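Long-range contact in bottromycin amidohydrolase (Streptomyces purpureus, PDB 6I5S), which probably hydrolyses an amide at the thiazoline stage of bottromycin biosynthesis, acting as a zinc-bearing gatekeeper amidohydrolase: residues Val86-Val91 / Ala380-Ala385. Numbering follows the deposited sequence.
Sequences VTPGFV and AATADA
Thr382 settles into the bend that Pro88, Gly89 and Phe90 make where strand 84-95 is interrupted. Its CB lies 4.0 Å from Pro88 CB. From there the side chain forks. With chi1 at 60°, OG1 stands between the backbone N and the carbonyl carbon, and it is hydrogen-bonded to Leu378 O, one turn back in helix 374-381. CG2, anti to the carbonyl carbon, is the branch that enters the bend: it sits 3.5 Å from Gly89 O and meets the Phe90 ring at its edge, in plane, 3.8 Å from CD1. Gly89 O itself is hydrogen-bonded to Tyr386 OH. Next along the strand, Val91 N donates to Ala381 O over 2.9 Å, nearly in line with the carbonyl (C=O...N 169°) but bent at the hydrogen (149°). The same oxygen takes a weaker CA-H contact from Phe90 CA at 3.5 Å. Val91 CB then packs on Ala385 CB at 3.5 Å, and a water lies within hydrogen-bonding distance of both Val91 O and Ala380 O. The strand thus meets the break between helices 374-381 and 383-388 a few residues before zinc ligands His94 and His96, a strand-end His-X-His pair characteristic of the amidohydrolase TIM-barrel fold.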
loop_
_atom_site.group_PDB
_atom_site.type_symbol
_atom_site.label_atom_id
_atom_site.label_comp_id
_atom_site.label_asym_id
_atom_site.label_seq_id
_atom_site.Cartn_x
_atom_site.Cartn_y
_atom_site.Cartn_z
ATOM N N VAL A 86 -18.835 3.231 -8.220
ATOM C CA VAL A 86 -17.468 3.072 -8.678
ATOM C C VAL A 86 -16.563 4.034 -7.941
ATOM O O VAL A 86 -16.876 5.220 -7.807
ATOM C CB VAL A 86 -17.377 3.294 -10.196
ATOM C CG1 VAL A 86 -15.979 3.482 -10.636
ATOM C CG2 VAL A 86 -17.994 2.075 -10.895
ATOM N N THR A 87 -15.415 3.527 -7.510
ATOM C CA THR A 87 -14.314 4.340 -7.035
ATOM C C THR A 87 -13.094 4.191 -7.938
ATOM O O THR A 87 -12.956 3.193 -8.650
ATOM C CB THR A 87 -13.907 3.949 -5.597
ATOM O OG1 THR A 87 -13.313 2.643 -5.589
ATOM C CG2 THR A 87 -15.135 3.894 -4.707
ATOM N N PRO A 88 -12.172 5.152 -7.896
ATOM C CA PRO A 88 -10.850 4.921 -8.468
ATOM C C PRO A 88 -10.232 3.691 -7.824
ATOM O O PRO A 88 -10.543 3.306 -6.689
ATOM C CB PRO A 88 -10.086 6.178 -8.080
ATOM C CG PRO A 88 -11.110 7.206 -7.875
ATOM C CD PRO A 88 -12.236 6.477 -7.231
ATOM N N GLY A 89 -9.321 3.071 -8.550
ATOM C CA GLY A 89 -8.578 1.962 -7.982
ATOM C C GLY A 89 -7.751 2.419 -6.798
ATOM O O GLY A 89 -7.298 3.556 -6.758
ATOM N N PHE A 90 -7.579 1.511 -5.832
ATOM C CA PHE A 90 -6.842 1.796 -4.604
ATOM C C PHE A 90 -5.339 1.670 -4.813
ATOM O O PHE A 90 -4.859 0.930 -5.688
ATOM C CB PHE A 90 -7.252 0.824 -3.481
ATOM C CG PHE A 90 -8.729 0.740 -3.281
ATOM C CD1 PHE A 90 -9.518 1.870 -3.343
ATOM C CD2 PHE A 90 -9.330 -0.469 -3.075
ATOM C CE1 PHE A 90 -10.915 1.785 -3.238
ATOM C CE2 PHE A 90 -10.747 -0.551 -2.957
ATOM C CZ PHE A 90 -11.503 0.598 -3.029
ATOM N N VAL A 91 -4.602 2.391 -3.963
ATOM C CA VAL A 91 -3.141 2.381 -3.969
ATOM C C VAL A 91 -2.666 1.978 -2.589
ATOM O O VAL A 91 -2.912 2.697 -1.602
ATOM C CB VAL A 91 -2.552 3.747 -4.348
ATOM C CG1 VAL A 91 -0.991 3.578 -4.523
ATOM C CG2 VAL A 91 -3.221 4.267 -5.636
ATOM N N ALA A 380 -7.458 9.312 0.843
ATOM C CA ALA A 380 -6.156 8.736 1.164
ATOM C C ALA A 380 -5.843 7.471 0.359
ATOM O O ALA A 380 -4.686 7.235 -0.004
ATOM C CB ALA A 380 -6.110 8.389 2.643
ATOM N N ALA A 381 -6.865 6.668 0.046
ATOM C CA ALA A 381 -6.696 5.398 -0.643
ATOM C C ALA A 381 -6.484 5.611 -2.124
ATOM O O ALA A 381 -5.969 4.725 -2.820
ATOM C CB ALA A 381 -7.951 4.510 -0.407
ATOM N N THR A 382 -6.847 6.790 -2.631
ATOM C CA THR A 382 -6.885 6.996 -4.064
ATOM C C THR A 382 -6.238 8.310 -4.492
ATOM O O THR A 382 -5.045 8.319 -4.827
ATOM C CB THR A 382 -8.339 6.904 -4.604
ATOM O OG1 THR A 382 -9.211 7.886 -4.003
ATOM C CG2 THR A 382 -8.924 5.529 -4.369
ATOM N N ALA A 383 -7.029 9.382 -4.613
ATOM C CA ALA A 383 -6.555 10.654 -5.168
ATOM C C ALA A 383 -5.233 11.146 -4.558
ATOM O O ALA A 383 -4.361 11.621 -5.273
ATOM C CB ALA A 383 -7.637 11.717 -4.974
ATOM N N ASP A 384 -5.091 11.099 -3.223
ATOM C CA ASP A 384 -3.857 11.639 -2.642
ATOM C C ASP A 384 -2.682 10.709 -2.886
ATOM O O ASP A 384 -1.533 11.164 -2.954
ATOM C CB ASP A 384 -4.057 11.897 -1.155
ATOM C CG ASP A 384 -4.569 13.309 -0.872
ATOM O OD1 ASP A 384 -4.897 14.021 -1.830
ATOM O OD2 ASP A 384 -4.605 13.720 0.303
ATOM N N ALA A 385 -2.941 9.415 -3.040
ATOM C CA ALA A 385 -1.853 8.497 -3.413
ATOM C C ALA A 385 -1.412 8.717 -4.857
ATOM O O ALA A 385 -0.220 8.684 -5.171
ATOM C CB ALA A 385 -2.257 7.051 -3.192
HETATM O O HOH W 1 -2.771 5.264 -0.177
#